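Local atomic coordinates of RNA polymerase sigma factor (Bartonella quintana, PDB entry 5UXX), a protein that probably acts as an extracytoplasmic-function sigma factor, binding promoter DNA and directing RNA polymerase to the genes it controls. Residues A[20-25]-A[60-65]; A[68-73]-A[117-122]; A[107-112]-A[157-162]; A[132-137]-A[143-148]. All coordinates share one frame; numbering follows the deposited sequence.

Contact 1 lies within the region 2 range and contact 4 within the region 4 range, while contact 2 joins the two. Contacts 1 and 2 share helix 57-81, with centres about 9 Å apart. Contacts 3 and 4 share helix 142-159, near its end and its start, with centres about 21 Å apart. Contact 1 closes before any of the other three opens; contacts 2 and 3 alternate along the chain, and contact 4 is nested inside the loop closed by contact 3. The chain, whose only regular secondary structure is helix, thus packs regions 2 and 4 together, and a chain of another protein lies against residues of all four contacts.

Contact 1. Residues A[20-25]-A[60-65]; sequences RAFAIS and WLFTIL
One face of the Phe22 ring is taken by Phe62, whose CD2 stands 3.4 Å above the Phe22 ring plane, nearer its rim than its centre. The two rings form an offset stack with centroids 4.5 Å apart and planes 22° from parallel. Phe62 CE2 reaches back to the root of the Phe22 ring, 3.4 Å from Phe22 CG, and it also meets Phe22 CB, so the overlap lies toward the end of the ring that is attached to CB. Leu65 CD2 approaches the same ring obliquely, 3.7 Å from Phe22 CD2, while its sister methyl Leu65 CD1 lies 3.9 Å from Ala23 CB. One leucine therefore spans two successive residues of helix 7-26. Phe22 CG lies anti to the backbone N (chi1 -178°), which sends the ring across the gap toward helix 57-81. Both segments lie in sigma-70 region 2, and their helices run in roughly the same direction, their local axes 32° apart and 10.6 Å distant at closest approach. That wide spacing is filled by aromatic and branched side chains, with no hydrogen bond between the segments. Helix 33-46 adds Leu36 against Leu65 and Val37 against Ala23. Phe129 meets Phe62 in an edge-to-face pair, Ile122 and Leu123 of helix 115-125 pack on Phe22, and an aromatic side chain of another protein's chain also packs on Phe62. One turn beyond Ala21, Ser25 turns its hydroxyl back on the helix: Ser25 OG donates to Ala21 O at 2.7 Å, from the opposite face of that carbonyl to Ser25 N.

Contact 2. Residues A[68-73]-A[117-122]; sequences EFYSQM and QREAII
Glu119 OE1 is gripped by two groups: the hydroxyl of Tyr70, whose OH donates to it at 2.6 Å, and Arg66 of helix 57-81, which forms a salt bridge to it through NH1. The Tyr70-Glu119 bond ties helix 57-81, in the region 2 range of this sigma-70 family protein, to helix 115-125, in the region 4 range. It is the one direct touch between segments 68-73 and 117-122, whose backbones stay well apart, with Tyr70 and Glu119 CA atoms 11.2 Å from each other. Glu119 is fully stretched, with CG anti to its backbone N (chi1 177°) and the chain extended beyond it, which carries the carboxylate out toward the tyrosine. The carboxylate oxygen sits at the edge of the Tyr70 ring, in its plane, whereas the hydroxyl meets OE1 from above the carboxylate plane, 50° out of it; the ring and carboxylate planes are 42° apart. With a phenol and an arginine both pointing at it, the buried carboxylate is probably kept as the anion. In polymerase-bound sigma factors regions 2 and 4 are typically separated to reach the two promoter elements, so this bridge is consistent with a compact state in the complex with another protein, whose side chains pack on Ile121 and Ile122. Within its own helix the phenol ring has a neighbour on one face: Phe69 CD2 rests 4.0 Å above the Tyr70 ring plane, over the ring centre, and selenomethionine Met73 in turn sets its CG 3.8 Å above the Phe69 ring plane.

Contact 3. Residues A[107-112]-A[157-162]; sequences KKALNM and QELLKV
The C-terminal end of the long last helix, 142-159, closes against helix 103-112 of region 4 where Leu159 and Leu160 meet Ala109 and Met112. Leu159 CD2 works in two directions, lying 3.5 Å from Ala109 O and 3.6 Å from CB of the selenomethionine Met112. Its neighbour Leu160 comes in beside it, placing CD2 3.8 Å from Ala109 CB. With only a methyl as the side chain of Ala109, the two segments come close, the Ala109 and Leu159 CA atoms being 6.2 Å apart. The contact is apolar, without a hydrogen bond between the segments, and Leu156 and Arg155 extend it along the last helix, touching Ala109 and Met112 respectively. On the other flank of helix 103-112, Lys107 NZ reaches a lone pair of Asn111 OD1 in the carbonyl plane at 3.1 Å. The same ammonium bonds to the backbone oxygens of Ser25 and Ser27, linking this helix to the end of helix 7-26. Past Leu159 the last helix ends: Lys161 takes a positive phi of 55°, Val162 N bonds to Gln157 O at 3.0 Å, and Lys161 N bonds weakly to Glu158 O. That pairing is the signature of a Schellman motif ending an alpha-helix.

Contact 4. Residues A[132-137]-A[143-148]; sequences EDAAAI and GTIKSR
Ile145 lies against the backbone of Ala134 and Ala135. Its CG1 comes 3.7 Å from Ala135 CA and 4.0 Å from Ala135 CB, and the methyl at the end of that branch, CD1, is 3.9 Å from Ala134 O. The second branch, CG2, sits more loosely, 4.4 Å from Ala134 CB. With CG1 anti to the carbonyl carbon (chi1 -74°) and CG2 anti to the backbone N, both branches face helix 131-138, and the small alanines let the helices approach to 6.1 Å between the CA atoms of Ala135 and Ile145. These are the two helices of the region 4 helix-turn-helix; in related sigma factors the second of them is the recognition helix that reads the -35 element. Around the pair, Ile124 of helix 115-125 packs on both Ala134 and Ile145, and Tyr131, Cys138 and Cys140 also touch Ile145. Tyr131 further meets Lys146 in a cation-pi contact. Inside helix 142-159, Thr144 O accepts two bonds, from Arg148 N at 2.9 Å and from Ser147 OG at 2.8 Å, the latter tilted 28° from the carbonyl plane. Thr144 CG2 rests 3.3 Å above the plane of the Arg148 guanidinium, toward its rim.

Contact 1. Residues A[20-25]-A[60-65]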
loop_
_atom_site.group_PDB
_atom_site.type_symbol
_atom_site.label_atom_id
_atom_site.label_comp_id
_atom_site.label_asym_id
_atom_site.label_seq_id
_atom_site.Cartn_x
_atom_site.Cartn_y
_atom_site.Cartn_z
ATOM N N ARG A 20 4.110 -0.463 -5.135
ATOM C CA ARG A 20 5.139 0.290 -4.431
ATOM C C ARG A 20 4.532 1.417 -3.600
ATOM O O ARG A 20 4.959 1.667 -2.472
ATOM C CB ARG A 20 6.159 0.857 -5.422
ATOM C CG ARG A 20 7.211 1.753 -4.788
ATOM C CD ARG A 20 8.220 2.235 -5.816
ATOM N NE ARG A 20 9.084 3.285 -5.289
ATOM C CZ ARG A 20 8.781 4.579 -5.304
ATOM N NH1 ARG A 20 7.633 4.987 -5.826
ATOM N NH2 ARG A 20 9.628 5.466 -4.799
ATOM N N ALA A 21 3.536 2.094 -4.166
ATOM C CA ALA A 21 2.843 3.173 -3.469
ATOM C C ALA A 21 2.126 2.648 -2.230
ATOM O O ALA A 21 2.045 3.331 -1.208
ATOM C CB ALA A 21 1.858 3.862 -4.400
ATOM N N PHE A 22 1.605 1.431 -2.334
ATOM C CA PHE A 22 0.928 0.779 -1.221
ATOM C C PHE A 22 1.905 0.490 -0.088
ATOM O O PHE A 22 1.586 0.688 1.085
ATOM C CB PHE A 22 0.258 -0.514 -1.689
ATOM C CG PHE A 22 -0.513 -1.226 -0.614
ATOM C CD1 PHE A 22 -1.501 -0.569 0.101
ATOM C CD2 PHE A 22 -0.261 -2.559 -0.330
ATOM C CE1 PHE A 22 -2.215 -1.224 1.088
ATOM C CE2 PHE A 22 -0.972 -3.220 0.656
ATOM C CZ PHE A 22 -1.952 -2.551 1.365
ATOM N N ALA A 23 3.096 0.022 -0.448
ATOM C CA ALA A 23 4.128 -0.300 0.530
ATOM C C ALA A 23 4.598 0.945 1.277
ATOM O O ALA A 23 4.779 0.917 2.493
ATOM C CB ALA A 23 5.304 -0.983 -0.149
ATOM N N ILE A 24 4.795 2.034 0.541
ATOM C CA ILE A 24 5.243 3.290 1.131
ATOM C C ILE A 24 4.172 3.867 2.056
ATOM O O ILE A 24 4.476 4.359 3.143
ATOM C CB ILE A 24 5.612 4.318 0.039
ATOM C CG1 ILE A 24 6.899 3.890 -0.669
ATOM C CG2 ILE A 24 5.778 5.709 0.633
ATOM C CD1 ILE A 24 7.214 4.688 -1.915
ATOM N N SER A 25 2.917 3.786 1.625
ATOM C CA SER A 25 1.794 4.258 2.431
ATOM C C SER A 25 1.654 3.449 3.716
ATOM O O SER A 25 1.260 3.975 4.758
ATOM C CB SER A 25 0.493 4.189 1.628
ATOM O OG SER A 25 0.582 4.951 0.438
ATOM N N TRP A 60 -4.687 -9.803 -5.189
ATOM C CA TRP A 60 -3.851 -10.954 -4.871
ATOM C C TRP A 60 -2.442 -10.505 -4.493
ATOM O O TRP A 60 -1.857 -11.001 -3.530
ATOM C CB TRP A 60 -3.804 -11.921 -6.057
ATOM C CG TRP A 60 -3.072 -13.199 -5.783
ATOM C CD1 TRP A 60 -3.516 -14.254 -5.042
ATOM C CD2 TRP A 60 -1.769 -13.563 -6.258
ATOM N NE1 TRP A 60 -2.571 -15.250 -5.020
ATOM C CE2 TRP A 60 -1.488 -14.851 -5.759
ATOM C CE3 TRP A 60 -0.812 -12.924 -7.053
ATOM C CZ2 TRP A 60 -0.292 -15.513 -6.029
ATOM C CZ3 TRP A 60 0.375 -13.583 -7.320
ATOM C CH2 TRP A 60 0.625 -14.864 -6.809
ATOM N N LEU A 61 -1.908 -9.558 -5.259
ATOM C CA LEU A 61 -0.566 -9.036 -5.027
ATOM C C LEU A 61 -0.501 -8.198 -3.754
ATOM O O LEU A 61 0.448 -8.309 -2.977
ATOM C CB LEU A 61 -0.107 -8.205 -6.227
ATOM C CG LEU A 61 0.161 -8.997 -7.509
ATOM C CD1 LEU A 61 0.374 -8.065 -8.690
ATOM C CD2 LEU A 61 1.359 -9.909 -7.326
ATOM N N PHE A 62 -1.512 -7.358 -3.548
ATOM C CA PHE A 62 -1.579 -6.507 -2.365
ATOM C C PHE A 62 -1.686 -7.337 -1.090
ATOM O O PHE A 62 -1.150 -6.960 -0.049
ATOM C CB PHE A 62 -2.763 -5.542 -2.461
ATOM C CG PHE A 62 -2.456 -4.269 -3.206
ATOM C CD1 PHE A 62 -1.835 -4.300 -4.444
ATOM C CD2 PHE A 62 -2.798 -3.040 -2.665
ATOM C CE1 PHE A 62 -1.557 -3.130 -5.127
ATOM C CE2 PHE A 62 -2.523 -1.865 -3.344
ATOM C CZ PHE A 62 -1.902 -1.911 -4.575
ATOM N N THR A 63 -2.382 -8.466 -1.180
ATOM C CA THR A 63 -2.532 -9.374 -0.049
ATOM C C THR A 63 -1.181 -9.931 0.393
ATOM O O THR A 63 -0.895 -10.017 1.588
ATOM C CB THR A 63 -3.476 -10.544 -0.387
ATOM O OG1 THR A 63 -4.741 -10.030 -0.819
ATOM C CG2 THR A 63 -3.684 -11.434 0.831
ATOM N N ILE A 64 -0.354 -10.306 -0.577
ATOM C CA ILE A 64 0.978 -10.827 -0.287
ATOM C C ILE A 64 1.846 -9.777 0.403
ATOM O O ILE A 64 2.511 -10.068 1.398
ATOM C CB ILE A 64 1.684 -11.307 -1.569
ATOM C CG1 ILE A 64 0.928 -12.490 -2.180
ATOM C CG2 ILE A 64 3.127 -11.691 -1.276
ATOM C CD1 ILE A 64 1.491 -12.957 -3.506
ATOM N N LEU A 65 1.822 -8.554 -0.120
ATOM C CA LEU A 65 2.610 -7.465 0.449
ATOM C C LEU A 65 2.116 -7.104 1.846
ATOM O O LEU A 65 2.916 -6.912 2.761
ATOM C CB LEU A 65 2.570 -6.232 -0.462
ATOM C CG LEU A 65 3.558 -5.105 -0.140
ATOM C CD1 LEU A 65 4.067 -4.457 -1.416
ATOM C CD2 LEU A 65 2.930 -4.054 0.766
#

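Contact 2. Residues A[68-73]-A[117-122]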
loop_
_atom_site.group_PDB
_atom_site.type_symbol
_atom_site.label_atom_id
_atom_site.label_comp_id
_atom_site.label_asym_id
_atom_site.label_seq_id
_atom_site.Cartn_x
_atom_site.Cartn_y
_atom_site.Cartn_z
ATOM N N GLU A 68 3.137 -9.845 4.338
ATOM C CA GLU A 68 4.575 -9.810 4.556
ATOM C C GLU A 68 4.948 -8.626 5.437
ATOM O O GLU A 68 5.837 -8.727 6.280
ATOM C CB GLU A 68 5.325 -9.743 3.222
ATOM C CG GLU A 68 6.832 -9.572 3.359
ATOM C CD GLU A 68 7.505 -10.743 4.057
ATOM O OE1 GLU A 68 6.910 -11.840 4.104
ATOM O OE2 GLU A 68 8.633 -10.563 4.563
ATOM N N PHE A 69 4.248 -7.510 5.252
ATOM C CA PHE A 69 4.506 -6.303 6.028
ATOM C C PHE A 69 4.205 -6.505 7.511
ATOM O O PHE A 69 5.019 -6.162 8.367
ATOM C CB PHE A 69 3.687 -5.130 5.489
ATOM C CG PHE A 69 3.641 -3.949 6.416
ATOM C CD1 PHE A 69 4.752 -3.135 6.577
ATOM C CD2 PHE A 69 2.489 -3.650 7.126
ATOM C CE1 PHE A 69 4.715 -2.047 7.431
ATOM C CE2 PHE A 69 2.445 -2.564 7.981
ATOM C CZ PHE A 69 3.560 -1.761 8.134
ATOM N N TYR A 70 3.035 -7.060 7.810
ATOM C CA TYR A 70 2.643 -7.296 9.195
ATOM C C TYR A 70 3.529 -8.366 9.826
ATOM O O TYR A 70 3.756 -8.363 11.036
ATOM C CB TYR A 70 1.168 -7.701 9.282
ATOM C CG TYR A 70 0.213 -6.557 9.021
ATOM C CD1 TYR A 70 0.180 -5.450 9.859
ATOM C CD2 TYR A 70 -0.657 -6.585 7.939
ATOM C CE1 TYR A 70 -0.689 -4.401 9.623
ATOM C CE2 TYR A 70 -1.530 -5.541 7.696
ATOM C CZ TYR A 70 -1.542 -4.453 8.540
ATOM O OH TYR A 70 -2.411 -3.413 8.300
ATOM N N SER A 71 4.027 -9.276 8.996
ATOM C CA SER A 71 4.967 -10.295 9.446
ATOM C C SER A 71 6.277 -9.650 9.900
ATOM O O SER A 71 6.859 -10.048 10.909
ATOM C CB SER A 71 5.230 -11.316 8.339
ATOM O OG SER A 71 6.236 -12.237 8.722
ATOM N N GLN A 72 6.732 -8.652 9.146
ATOM C CA GLN A 72 7.945 -7.918 9.490
ATOM C C GLN A 72 7.766 -7.132 10.784
ATOM O O GLN A 72 8.670 -7.083 11.618
ATOM C CB GLN A 72 8.343 -6.964 8.359
ATOM C CG GLN A 72 8.640 -7.632 7.024
ATOM C CD GLN A 72 9.987 -8.330 6.988
ATOM O OE1 GLN A 72 10.673 -8.446 8.003
ATOM N NE2 GLN A 72 10.372 -8.802 5.807
HETATM N N MSE A 73 6.598 -6.517 10.940
HETATM C CA MSE A 73 6.294 -5.734 12.132
HETATM C C MSE A 73 6.312 -6.601 13.385
HETATM O O MSE A 73 6.773 -6.170 14.442
HETATM C CB MSE A 73 4.933 -5.046 11.994
HETATM C CG MSE A 73 4.871 -3.966 10.921
HETATM SE SE MSE A 73 6.124 -2.496 11.211
HETATM C CE MSE A 73 7.564 -3.072 10.026
ATOM N N GLN A 117 -7.032 1.458 10.277
ATOM C CA GLN A 117 -7.608 2.622 9.610
ATOM C C GLN A 117 -6.751 3.065 8.433
ATOM O O GLN A 117 -7.268 3.388 7.363
ATOM C CB GLN A 117 -7.762 3.786 10.588
ATOM C CG GLN A 117 -8.930 3.672 11.547
ATOM C CD GLN A 117 -8.844 4.691 12.666
ATOM O OE1 GLN A 117 -9.749 4.801 13.494
ATOM N NE2 GLN A 117 -7.749 5.443 12.698
ATOM N N ARG A 118 -5.438 3.082 8.643
ATOM C CA ARG A 118 -4.498 3.512 7.617
ATOM C C ARG A 118 -4.586 2.637 6.371
ATOM O O ARG A 118 -4.662 3.144 5.255
ATOM C CB ARG A 118 -3.070 3.506 8.169
ATOM C CG ARG A 118 -1.997 3.830 7.138
ATOM C CD ARG A 118 -0.686 4.236 7.800
ATOM N NE ARG A 118 -0.182 3.215 8.717
ATOM C CZ ARG A 118 -0.252 3.298 10.042
ATOM N NH1 ARG A 118 -0.805 4.359 10.615
ATOM N NH2 ARG A 118 0.230 2.319 10.796
ATOM N N GLU A 119 -4.586 1.324 6.567
ATOM C CA GLU A 119 -4.662 0.392 5.449
ATOM C C GLU A 119 -6.002 0.478 4.721
ATOM O O GLU A 119 -6.051 0.474 3.491
ATOM C CB GLU A 119 -4.422 -1.039 5.923
ATOM C CG GLU A 119 -4.549 -2.064 4.815
ATOM C CD GLU A 119 -4.185 -3.458 5.268
ATOM O OE1 GLU A 119 -4.220 -3.719 6.490
ATOM O OE2 GLU A 119 -3.865 -4.295 4.400
ATOM N N ALA A 120 -7.085 0.552 5.489
ATOM C CA ALA A 120 -8.429 0.600 4.921
ATOM C C ALA A 120 -8.630 1.821 4.027
ATOM O O ALA A 120 -9.160 1.707 2.922
ATOM C CB ALA A 120 -9.469 0.585 6.031
ATOM N N ILE A 121 -8.204 2.988 4.503
ATOM C CA ILE A 121 -8.411 4.227 3.761
ATOM C C ILE A 121 -7.508 4.285 2.528
ATOM O O ILE A 121 -7.837 4.941 1.541
ATOM C CB ILE A 121 -8.175 5.473 4.654
ATOM C CG1 ILE A 121 -8.732 6.732 3.983
ATOM C CG2 ILE A 121 -6.702 5.639 5.003
ATOM C CD1 ILE A 121 -10.228 6.696 3.772
ATOM N N ILE A 122 -6.376 3.589 2.581
ATOM C CA ILE A 122 -5.486 3.499 1.426
ATOM C C ILE A 122 -6.071 2.565 0.370
ATOM O O ILE A 122 -6.106 2.898 -0.814
ATOM C CB ILE A 122 -4.078 3.014 1.829
ATOM C CG1 ILE A 122 -3.345 4.105 2.612
ATOM C CG2 ILE A 122 -3.266 2.640 0.600
ATOM C CD1 ILE A 122 -3.213 5.412 1.859
#

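Contact 3. Residues A[107-112]-A[157-162]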
loop_
_atom_site.group_PDB
_atom_site.type_symbol
_atom_site.label_atom_id
_atom_site.label_comp_id
_atom_site.label_asym_id
_atom_site.label_seq_id
_atom_site.Cartn_x
_atom_site.Cartn_y
_atom_site.Cartn_z
ATOM N N LYS A 107 1.735 11.906 4.867
ATOM C CA LYS A 107 2.226 10.628 5.371
ATOM C C LYS A 107 2.241 10.617 6.896
ATOM O O LYS A 107 1.886 9.618 7.522
ATOM C CB LYS A 107 3.624 10.338 4.819
ATOM C CG LYS A 107 4.280 9.081 5.371
ATOM C CD LYS A 107 3.408 7.850 5.180
ATOM C CE LYS A 107 4.118 6.600 5.684
ATOM N NZ LYS A 107 3.183 5.460 5.885
ATOM N N LYS A 108 2.654 11.736 7.485
ATOM C CA LYS A 108 2.648 11.889 8.935
ATOM C C LYS A 108 1.229 11.787 9.486
ATOM O O LYS A 108 1.013 11.253 10.572
ATOM C CB LYS A 108 3.283 13.222 9.337
ATOM C CG LYS A 108 4.791 13.269 9.141
ATOM C CD LYS A 108 5.322 14.694 9.182
ATOM C CE LYS A 108 4.890 15.418 10.444
ATOM N NZ LYS A 108 5.503 16.771 10.532
ATOM N N ALA A 109 0.267 12.302 8.726
ATOM C CA ALA A 109 -1.140 12.215 9.103
ATOM C C ALA A 109 -1.629 10.769 9.046
ATOM O O ALA A 109 -2.356 10.315 9.931
ATOM C CB ALA A 109 -1.988 13.100 8.201
ATOM N N LEU A 110 -1.226 10.056 7.999
ATOM C CA LEU A 110 -1.552 8.640 7.850
ATOM C C LEU A 110 -1.021 7.820 9.020
ATOM O O LEU A 110 -1.674 6.885 9.484
ATOM C CB LEU A 110 -0.985 8.093 6.538
ATOM C CG LEU A 110 -1.680 8.506 5.241
ATOM C CD1 LEU A 110 -0.893 8.004 4.041
ATOM C CD2 LEU A 110 -3.107 7.980 5.208
ATOM N N ASN A 111 0.169 8.177 9.489
ATOM C CA ASN A 111 0.807 7.466 10.588
ATOM C C ASN A 111 0.133 7.731 11.934
ATOM O O ASN A 111 0.324 6.978 12.888
ATOM C CB ASN A 111 2.289 7.839 10.661
ATOM C CG ASN A 111 3.106 7.195 9.556
ATOM O OD1 ASN A 111 2.570 6.490 8.700
ATOM N ND2 ASN A 111 4.412 7.433 9.571
HETATM N N MSE A 112 -0.651 8.802 12.004
HETATM C CA MSE A 112 -1.410 9.116 13.211
HETATM C C MSE A 112 -2.589 8.164 13.368
HETATM O O MSE A 112 -3.101 7.965 14.469
HETATM C CB MSE A 112 -1.907 10.563 13.180
HETATM C CG MSE A 112 -0.807 11.608 13.216
HETATM SE SE MSE A 112 0.085 11.694 14.943
HETATM C CE MSE A 112 -1.427 12.265 16.036
ATOM N N GLN A 157 -9.468 14.370 8.214
ATOM C CA GLN A 157 -10.030 15.698 7.998
ATOM C C GLN A 157 -9.624 16.653 9.117
ATOM O O GLN A 157 -9.291 17.812 8.867
ATOM C CB GLN A 157 -11.556 15.626 7.901
ATOM C CG GLN A 157 -12.072 14.929 6.654
ATOM C CD GLN A 157 -13.577 14.744 6.671
ATOM O OE1 GLN A 157 -14.176 14.540 7.728
ATOM N NE2 GLN A 157 -14.195 14.807 5.499
ATOM N N GLU A 158 -9.650 16.158 10.350
ATOM C CA GLU A 158 -9.251 16.954 11.504
ATOM C C GLU A 158 -7.738 17.150 11.530
ATOM O O GLU A 158 -7.245 18.216 11.894
ATOM C CB GLU A 158 -9.722 16.294 12.803
ATOM N N LEU A 159 -7.009 16.108 11.142
ATOM C CA LEU A 159 -5.550 16.143 11.121
ATOM C C LEU A 159 -5.016 17.109 10.067
ATOM O O LEU A 159 -4.106 17.892 10.335
ATOM C CB LEU A 159 -4.992 14.740 10.871
ATOM C CG LEU A 159 -4.616 13.876 12.078
ATOM C CD1 LEU A 159 -5.595 14.051 13.229
ATOM C CD2 LEU A 159 -4.550 12.419 11.657
ATOM N N LEU A 160 -5.587 17.047 8.869
ATOM C CA LEU A 160 -5.118 17.859 7.753
ATOM C C LEU A 160 -5.852 19.193 7.686
ATOM O O LEU A 160 -5.633 19.986 6.768
ATOM C CB LEU A 160 -5.285 17.098 6.436
ATOM C CG LEU A 160 -4.459 15.816 6.314
ATOM C CD1 LEU A 160 -4.904 14.999 5.114
ATOM C CD2 LEU A 160 -2.976 16.145 6.226
ATOM N N LYS A 161 -6.722 19.425 8.666
ATOM C CA LYS A 161 -7.472 20.672 8.795
ATOM C C LYS A 161 -8.266 21.016 7.537
ATOM O O LYS A 161 -8.317 22.174 7.122
ATOM C CB LYS A 161 -6.529 21.828 9.144
ATOM N N VAL A 162 -8.884 20.006 6.933
ATOM C CA VAL A 162 -9.728 20.221 5.765
ATOM C C VAL A 162 -11.190 19.920 6.088
ATOM O O VAL A 162 -11.521 18.849 6.596
ATOM C CB VAL A 162 -9.270 19.366 4.562
ATOM C CG1 VAL A 162 -8.049 19.991 3.906
ATOM C CG2 VAL A 162 -8.983 17.932 4.992
#

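Contact 4. Residues A[132-137]-A[143-148]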
loop_
_atom_site.group_PDB
_atom_site.type_symbol
_atom_site.label_atom_id
_atom_site.label_comp_id
_atom_site.label_asym_id
_atom_site.label_seq_id
_atom_site.Cartn_x
_atom_site.Cartn_y
_atom_site.Cartn_z
ATOM N N GLU A 132 -15.835 -4.974 -1.030
ATOM C CA GLU A 132 -15.758 -6.429 -1.055
ATOM C C GLU A 132 -14.310 -6.914 -1.124
ATOM O O GLU A 132 -13.890 -7.758 -0.332
ATOM C CB GLU A 132 -16.552 -6.979 -2.243
ATOM C CG GLU A 132 -16.859 -8.462 -2.156
ATOM C CD GLU A 132 -17.957 -8.768 -1.157
ATOM O OE1 GLU A 132 -19.098 -8.306 -1.369
ATOM O OE2 GLU A 132 -17.680 -9.467 -0.159
ATOM N N ASP A 133 -13.552 -6.372 -2.072
ATOM C CA ASP A 133 -12.170 -6.788 -2.285
ATOM C C ASP A 133 -11.251 -6.356 -1.145
ATOM O O ASP A 133 -10.358 -7.103 -0.746
ATOM C CB ASP A 133 -11.645 -6.233 -3.612
ATOM C CG ASP A 133 -12.137 -7.025 -4.808
ATOM O OD1 ASP A 133 -12.392 -8.238 -4.654
ATOM O OD2 ASP A 133 -12.267 -6.436 -5.901
ATOM N N ALA A 134 -11.473 -5.154 -0.625
ATOM C CA ALA A 134 -10.680 -4.646 0.489
ATOM C C ALA A 134 -10.902 -5.488 1.742
ATOM O O ALA A 134 -9.982 -5.697 2.533
ATOM C CB ALA A 134 -11.015 -3.193 0.762
ATOM N N ALA A 135 -12.130 -5.966 1.913
ATOM C CA ALA A 135 -12.468 -6.826 3.041
ATOM C C ALA A 135 -11.741 -8.163 2.938
ATOM O O ALA A 135 -11.261 -8.698 3.937
ATOM C CB ALA A 135 -13.971 -7.041 3.114
ATOM N N ALA A 136 -11.669 -8.696 1.722
ATOM C CA ALA A 136 -10.973 -9.952 1.470
ATOM C C ALA A 136 -9.481 -9.818 1.753
ATOM O O ALA A 136 -8.864 -10.723 2.315
ATOM C CB ALA A 136 -11.201 -10.408 0.037
ATOM N N ILE A 137 -8.908 -8.685 1.357
ATOM C CA ILE A 137 -7.495 -8.410 1.592
ATOM C C ILE A 137 -7.176 -8.360 3.084
ATOM O O ILE A 137 -6.199 -8.954 3.540
ATOM C CB ILE A 137 -7.063 -7.080 0.935
ATOM C CG1 ILE A 137 -7.141 -7.187 -0.589
ATOM C CG2 ILE A 137 -5.655 -6.697 1.364
ATOM C CD1 ILE A 137 -6.900 -5.877 -1.306
ATOM N N GLY A 143 -18.663 -4.618 6.558
ATOM C CA GLY A 143 -19.063 -3.625 7.540
ATOM C C GLY A 143 -17.890 -3.054 8.314
ATOM O O GLY A 143 -17.868 -1.867 8.641
ATOM N N THR A 144 -16.913 -3.906 8.610
ATOM C CA THR A 144 -15.722 -3.491 9.342
ATOM C C THR A 144 -14.894 -2.493 8.536
ATOM O O THR A 144 -14.467 -1.464 9.060
ATOM C CB THR A 144 -14.842 -4.699 9.710
ATOM O OG1 THR A 144 -15.608 -5.632 10.482
ATOM C CG2 THR A 144 -13.634 -4.253 10.516
ATOM N N ILE A 145 -14.672 -2.808 7.263
ATOM C CA ILE A 145 -13.949 -1.921 6.356
ATOM C C ILE A 145 -14.622 -0.554 6.279
ATOM O O ILE A 145 -13.961 0.482 6.363
ATOM C CB ILE A 145 -13.851 -2.525 4.938
ATOM C CG1 ILE A 145 -12.827 -3.659 4.913
ATOM C CG2 ILE A 145 -13.466 -1.462 3.921
ATOM C CD1 ILE A 145 -11.412 -3.209 5.206
ATOM N N LYS A 146 -15.944 -0.565 6.136
ATOM C CA LYS A 146 -16.721 0.664 6.021
ATOM C C LYS A 146 -16.579 1.555 7.253
ATOM O O LYS A 146 -16.415 2.769 7.131
ATOM C CB LYS A 146 -18.193 0.333 5.777
ATOM C CG LYS A 146 -18.473 -0.175 4.372
ATOM C CD LYS A 146 -19.936 -0.535 4.183
ATOM C CE LYS A 146 -20.207 -0.959 2.749
ATOM N NZ LYS A 146 -21.608 -1.424 2.562
ATOM N N SER A 147 -16.640 0.951 8.435
ATOM C CA SER A 147 -16.490 1.703 9.677
ATOM C C SER A 147 -15.062 2.221 9.822
ATOM O O SER A 147 -14.841 3.331 10.305
ATOM C CB SER A 147 -16.867 0.841 10.883
ATOM O OG SER A 147 -15.922 -0.193 11.087
ATOM N N ARG A 148 -14.098 1.410 9.396
ATOM C CA ARG A 148 -12.694 1.808 9.425
ATOM C C ARG A 148 -12.435 2.965 8.464
ATOM O O ARG A 148 -11.661 3.870 8.768
ATOM C CB ARG A 148 -11.788 0.621 9.087
ATOM C CG ARG A 148 -11.670 -0.394 10.212
ATOM C CD ARG A 148 -10.856 -1.611 9.811
ATOM N NE ARG A 148 -10.744 -2.561 10.913
ATOM C CZ ARG A 148 -10.153 -3.749 10.824
ATOM N NH1 ARG A 148 -9.615 -4.141 9.678
ATOM N NH2 ARG A 148 -10.100 -4.545 11.883
#